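Local coordinates for succinylglutamate desuccinylase/aspartoacylase (Shewanella frigidimarina, PDB 3LWU), which binds zinc and probably acts as a hydrolase on ester bonds, as a putative member of the succinylglutamate desuccinylase/aspartoacylase family, at residues S326-I340 with Y352-H366. Sequence-based numbering, arbitrary orientation.
Sequences SVGEPLTAGKPLVNI and YQAISLPMDCVPILH
Strands 338-340 and 352-356 pair as an antiparallel hairpin, and the contact continues along the loops beyond it in the beta-rich region C-terminal to the zinc-binding part. The axes of the two strand segments run at 154°, and reciprocal bonds join I340 to Q353, I340 N giving to Q353 O at 2.8 Å. L337 and V338 both face I355, a classic beta bulge: L337 N reaches I355 O at 2.8 Å, while V338 N makes a weak second bond to it. On one face V338 CG2 lies alongside I355 CB (3.8 Å), and I340 CD1 meets I355 CG1. On the other, N339 CB lies 3.8 Å from Y352 CE1, with the amide plane 45° from the phenol ring; an alanine in place of N339 would probably leave the Y352 hydroxyl end and A354 less well covered. Beyond the hairpin, D360 binds the backbone of the type II turn T332-K335: CG stands anti to the carbonyl carbon (chi1 -62°), and OD1 accepts A333 N at 2.7 Å on its anti side, nearly straight. L331 and C361 exchange two backbone bonds, and L331 CB packs on P363 CD at 3.9 Å. L337 and L357 also touch F313 of strand 310-314, H366 stacks on Y323, and strand 362-366 runs between strands 196-204 and 377-382.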
loop_
_atom_site.group_PDB
_atom_site.type_symbol
_atom_site.label_atom_id
_atom_site.label_comp_id
_atom_site.label_asym_id
_atom_site.label_seq_id
_atom_site.Cartn_x
_atom_site.Cartn_y
_atom_site.Cartn_z
ATOM N N SER A 326 -4.858 17.311 24.463
ATOM C CA SER A 326 -5.358 15.974 24.823
ATOM C C SER A 326 -6.774 15.715 24.328
ATOM O O SER A 326 -7.673 16.536 24.501
ATOM C CB SER A 326 -5.384 15.829 26.353
ATOM O OG SER A 326 -4.079 15.904 26.888
ATOM N N VAL A 327 -7.001 14.536 23.776
ATOM C CA VAL A 327 -8.349 14.168 23.354
ATOM C C VAL A 327 -9.262 14.018 24.568
ATOM O O VAL A 327 -8.822 13.557 25.612
ATOM C CB VAL A 327 -8.326 12.888 22.499
ATOM C CG1 VAL A 327 -7.616 13.191 21.193
ATOM C CG2 VAL A 327 -7.674 11.631 23.277
ATOM N N GLY A 328 -10.513 14.449 24.446
ATOM C CA GLY A 328 -11.452 14.328 25.525
ATOM C C GLY A 328 -11.411 15.410 26.601
ATOM O O GLY A 328 -12.185 15.321 27.550
ATOM N N GLU A 329 -10.548 16.424 26.470
ATOM C CA GLU A 329 -10.403 17.523 27.460
ATOM C C GLU A 329 -10.748 18.856 26.798
ATOM O O GLU A 329 -10.336 19.082 25.662
ATOM C CB GLU A 329 -8.940 17.649 27.930
ATOM C CG GLU A 329 -8.591 17.015 29.281
ATOM C CD GLU A 329 -7.104 17.153 29.624
ATOM O OE1 GLU A 329 -6.536 18.268 29.460
ATOM O OE2 GLU A 329 -6.503 16.132 30.048
ATOM N N PRO A 330 -11.472 19.755 27.495
ATOM C CA PRO A 330 -11.709 21.088 26.932
ATOM C C PRO A 330 -10.445 21.860 26.558
ATOM O O PRO A 330 -9.429 21.793 27.269
ATOM C CB PRO A 330 -12.442 21.830 28.061
ATOM C CG PRO A 330 -13.154 20.772 28.820
ATOM C CD PRO A 330 -12.390 19.467 28.616
ATOM N N LEU A 331 -10.518 22.578 25.440
ATOM C CA LEU A 331 -9.421 23.409 24.973
ATOM C C LEU A 331 -9.932 24.828 24.781
ATOM O O LEU A 331 -10.642 25.128 23.816
ATOM C CB LEU A 331 -8.830 22.875 23.675
ATOM C CG LEU A 331 -7.497 23.490 23.240
ATOM C CD1 LEU A 331 -6.304 23.038 24.159
ATOM C CD2 LEU A 331 -7.249 23.148 21.771
ATOM N N THR A 332 -9.551 25.692 25.708
ATOM C CA THR A 332 -9.864 27.102 25.651
ATOM C C THR A 332 -9.234 27.707 24.418
ATOM O O THR A 332 -8.069 27.415 24.117
ATOM C CB THR A 332 -9.302 27.849 26.903
ATOM O OG1 THR A 332 -9.766 27.205 28.085
ATOM C CG2 THR A 332 -9.716 29.347 26.920
ATOM N N ALA A 333 -10.003 28.543 23.729
ATOM C CA ALA A 333 -9.555 29.307 22.564
ATOM C C ALA A 333 -8.181 29.922 22.817
ATOM O O ALA A 333 -7.948 30.537 23.862
ATOM C CB ALA A 333 -10.561 30.414 22.251
ATOM N N GLY A 334 -7.268 29.750 21.872
ATOM C CA GLY A 334 -5.937 30.305 22.039
ATOM C C GLY A 334 -4.932 29.350 22.644
ATOM O O GLY A 334 -3.741 29.560 22.474
ATOM N N LYS A 335 -5.361 28.305 23.345
ATOM C CA LYS A 335 -4.400 27.284 23.809
ATOM C C LYS A 335 -3.956 26.377 22.652
ATOM O O LYS A 335 -4.757 26.061 21.775
ATOM C CB LYS A 335 -4.993 26.446 24.949
ATOM C CG LYS A 335 -5.233 27.235 26.272
ATOM C CD LYS A 335 -3.900 27.497 27.008
ATOM C CE LYS A 335 -3.929 28.707 28.004
ATOM N NZ LYS A 335 -4.027 28.256 29.438
ATOM N N PRO A 336 -2.677 25.930 22.658
ATOM C CA PRO A 336 -2.172 25.246 21.471
ATOM C C PRO A 336 -2.850 23.896 21.186
ATOM O O PRO A 336 -3.084 23.087 22.081
ATOM C CB PRO A 336 -0.664 25.077 21.766
ATOM C CG PRO A 336 -0.569 24.956 23.236
ATOM C CD PRO A 336 -1.672 25.948 23.744
ATOM N N LEU A 337 -3.224 23.708 19.939
ATOM C CA LEU A 337 -3.741 22.457 19.457
ATOM C C LEU A 337 -2.575 21.558 19.011
ATOM O O LEU A 337 -2.452 20.438 19.470
ATOM C CB LEU A 337 -4.672 22.708 18.276
ATOM C CG LEU A 337 -5.404 21.495 17.729
ATOM C CD1 LEU A 337 -6.625 21.148 18.646
ATOM C CD2 LEU A 337 -5.841 21.794 16.276
ATOM N N VAL A 338 -1.749 22.068 18.097
ATOM C CA VAL A 338 -0.506 21.382 17.675
ATOM C C VAL A 338 0.661 22.366 17.608
ATOM O O VAL A 338 0.459 23.590 17.541
ATOM C CB VAL A 338 -0.630 20.733 16.285
ATOM C CG1 VAL A 338 -1.759 19.742 16.263
ATOM C CG2 VAL A 338 -0.766 21.766 15.198
ATOM N N ASN A 339 1.872 21.831 17.663
ATOM C CA ASN A 339 3.049 22.537 17.194
ATOM C C ASN A 339 3.507 21.887 15.896
ATOM O O ASN A 339 3.525 20.677 15.779
ATOM C CB ASN A 339 4.146 22.514 18.255
ATOM C CG ASN A 339 3.680 23.128 19.585
ATOM O OD1 ASN A 339 3.080 24.178 19.586
ATOM N ND2 ASN A 339 3.967 22.476 20.696
ATOM N N ILE A 340 3.860 22.692 14.912
ATOM C CA ILE A 340 4.433 22.183 13.677
ATOM C C ILE A 340 5.923 22.460 13.657
ATOM O O ILE A 340 6.349 23.599 13.810
ATOM C CB ILE A 340 3.794 22.871 12.462
ATOM C CG1 ILE A 340 2.261 22.783 12.542
ATOM C CG2 ILE A 340 4.310 22.252 11.169
ATOM C CD1 ILE A 340 1.546 23.401 11.318
ATOM N N TYR A 352 9.334 26.412 13.817
ATOM C CA TYR A 352 8.511 25.909 14.899
ATOM C C TYR A 352 7.349 26.849 15.113
ATOM O O TYR A 352 7.552 28.043 15.314
ATOM C CB TYR A 352 9.342 25.823 16.176
ATOM C CG TYR A 352 8.736 24.972 17.270
ATOM C CD1 TYR A 352 8.494 23.642 17.065
ATOM C CD2 TYR A 352 8.423 25.499 18.527
ATOM C CE1 TYR A 352 7.958 22.839 18.055
ATOM C CE2 TYR A 352 7.885 24.687 19.544
ATOM C CZ TYR A 352 7.662 23.347 19.288
ATOM O OH TYR A 352 7.137 22.469 20.247
ATOM N N GLN A 353 6.128 26.334 15.082
ATOM C CA GLN A 353 4.957 27.201 15.093
ATOM C C GLN A 353 3.871 26.521 15.917
ATOM O O GLN A 353 3.508 25.362 15.636
ATOM C CB GLN A 353 4.494 27.486 13.637
ATOM C CG GLN A 353 3.228 28.352 13.530
ATOM C CD GLN A 353 2.688 28.562 12.067
ATOM O OE1 GLN A 353 2.840 27.714 11.177
ATOM N NE2 GLN A 353 2.055 29.699 11.854
ATOM N N ALA A 354 3.370 27.245 16.927
ATOM C CA ALA A 354 2.208 26.835 17.721
ATOM C C ALA A 354 0.971 27.162 16.929
ATOM O O ALA A 354 0.884 28.250 16.403
ATOM C CB ALA A 354 2.171 27.601 19.096
ATOM N N ILE A 355 0.032 26.237 16.818
ATOM C CA ILE A 355 -1.220 26.499 16.117
ATOM C C ILE A 355 -2.342 26.392 17.144
ATOM O O ILE A 355 -2.432 25.361 17.822
ATOM C CB ILE A 355 -1.520 25.454 14.994
ATOM C CG1 ILE A 355 -0.435 25.440 13.923
ATOM C CG2 ILE A 355 -2.893 25.763 14.320
ATOM C CD1 ILE A 355 -0.302 26.757 13.182
ATOM N N SER A 356 -3.193 27.423 17.264
ATOM C CA SER A 356 -4.368 27.356 18.139
ATOM C C SER A 356 -5.651 27.628 17.363
ATOM O O SER A 356 -5.596 27.952 16.186
ATOM C CB SER A 356 -4.244 28.360 19.280
ATOM O OG SER A 356 -4.127 29.671 18.770
ATOM N N LEU A 357 -6.802 27.488 18.025
ATOM C CA LEU A 357 -8.114 27.708 17.389
ATOM C C LEU A 357 -8.745 28.963 17.948
ATOM O O LEU A 357 -8.472 29.334 19.092
ATOM C CB LEU A 357 -9.055 26.528 17.644
ATOM C CG LEU A 357 -8.552 25.226 17.035
ATOM C CD1 LEU A 357 -9.531 24.076 17.235
ATOM C CD2 LEU A 357 -8.221 25.409 15.527
ATOM N N PRO A 358 -9.601 29.625 17.152
ATOM C CA PRO A 358 -10.230 30.890 17.613
ATOM C C PRO A 358 -11.452 30.746 18.553
ATOM O O PRO A 358 -11.905 31.745 19.100
ATOM C CB PRO A 358 -10.640 31.585 16.302
ATOM C CG PRO A 358 -10.872 30.397 15.326
ATOM C CD PRO A 358 -9.794 29.381 15.708
HETATM N N MSE A 359 -11.976 29.536 18.733
HETATM C CA MSE A 359 -13.096 29.292 19.656
HETATM C C MSE A 359 -12.748 28.154 20.637
HETATM O O MSE A 359 -11.831 27.346 20.378
HETATM C CB MSE A 359 -14.356 28.945 18.853
HETATM C CG MSE A 359 -14.441 27.480 18.349
HETATM SE SE MSE A 359 -13.181 27.043 16.931
HETATM C CE MSE A 359 -14.193 28.134 15.603
ATOM N N ASP A 360 -13.467 28.087 21.747
ATOM C CA ASP A 360 -13.321 26.963 22.666
ATOM C C ASP A 360 -13.808 25.689 21.997
ATOM O O ASP A 360 -14.764 25.697 21.232
ATOM C CB ASP A 360 -14.126 27.154 23.958
ATOM C CG ASP A 360 -13.689 28.354 24.749
ATOM O OD1 ASP A 360 -12.578 28.891 24.506
ATOM O OD2 ASP A 360 -14.491 28.790 25.598
ATOM N N CYS A 361 -13.155 24.582 22.290
ATOM C CA CYS A 361 -13.591 23.316 21.727
ATOM C C CYS A 361 -13.267 22.190 22.660
ATOM O O CYS A 361 -12.583 22.398 23.650
ATOM C CB CYS A 361 -12.941 23.103 20.365
ATOM S SG CYS A 361 -11.177 22.714 20.366
ATOM N N VAL A 362 -13.786 21.001 22.349
ATOM C CA VAL A 362 -13.306 19.746 22.936
ATOM C C VAL A 362 -12.726 18.914 21.805
ATOM O O VAL A 362 -13.472 18.371 20.981
ATOM C CB VAL A 362 -14.452 18.998 23.678
ATOM C CG1 VAL A 362 -13.993 17.664 24.213
ATOM C CG2 VAL A 362 -15.032 19.876 24.814
ATOM N N PRO A 363 -11.383 18.808 21.732
ATOM C CA PRO A 363 -10.820 17.952 20.735
ATOM C C PRO A 363 -11.184 16.487 20.991
ATOM O O PRO A 363 -11.063 16.006 22.142
ATOM C CB PRO A 363 -9.299 18.175 20.884
ATOM C CG PRO A 363 -9.163 19.454 21.564
ATOM C CD PRO A 363 -10.331 19.493 22.490
ATOM N N ILE A 364 -11.636 15.784 19.940
ATOM C CA ILE A 364 -12.115 14.404 20.113
ATOM C C ILE A 364 -11.097 13.373 19.665
ATOM O O ILE A 364 -10.913 12.364 20.334
ATOM C CB ILE A 364 -13.472 14.186 19.407
ATOM C CG1 ILE A 364 -14.547 14.966 20.146
ATOM C CG2 ILE A 364 -13.852 12.700 19.335
ATOM C CD1 ILE A 364 -14.649 14.570 21.658
ATOM N N LEU A 365 -10.463 13.619 18.519
ATOM C CA LEU A 365 -9.514 12.691 17.942
ATOM C C LEU A 365 -8.496 13.451 17.121
ATOM O O LEU A 365 -8.743 14.584 16.659
ATOM C CB LEU A 365 -10.228 11.619 17.076
ATOM C CG LEU A 365 -11.100 12.096 15.926
ATOM C CD1 LEU A 365 -10.300 12.218 14.597
ATOM C CD2 LEU A 365 -12.334 11.179 15.708
ATOM N N HIS A 366 -7.340 12.827 16.950
ATOM C CA HIS A 366 -6.348 13.349 16.027
ATOM C C HIS A 366 -5.714 12.276 15.155
ATOM O O HIS A 366 -5.837 11.086 15.409
ATOM C CB HIS A 366 -5.282 14.214 16.750
ATOM C CG HIS A 366 -4.322 13.466 17.622
ATOM N ND1 HIS A 366 -3.254 12.739 17.125
ATOM C CD2 HIS A 366 -4.217 13.408 18.977
ATOM C CE1 HIS A 366 -2.554 12.241 18.138
ATOM N NE2 HIS A 366 -3.121 12.624 19.275
HETATM O O HOH W 1 -9.716 25.866 21.307
HETATM O O HOH W 2 -7.115 26.704 20.640
#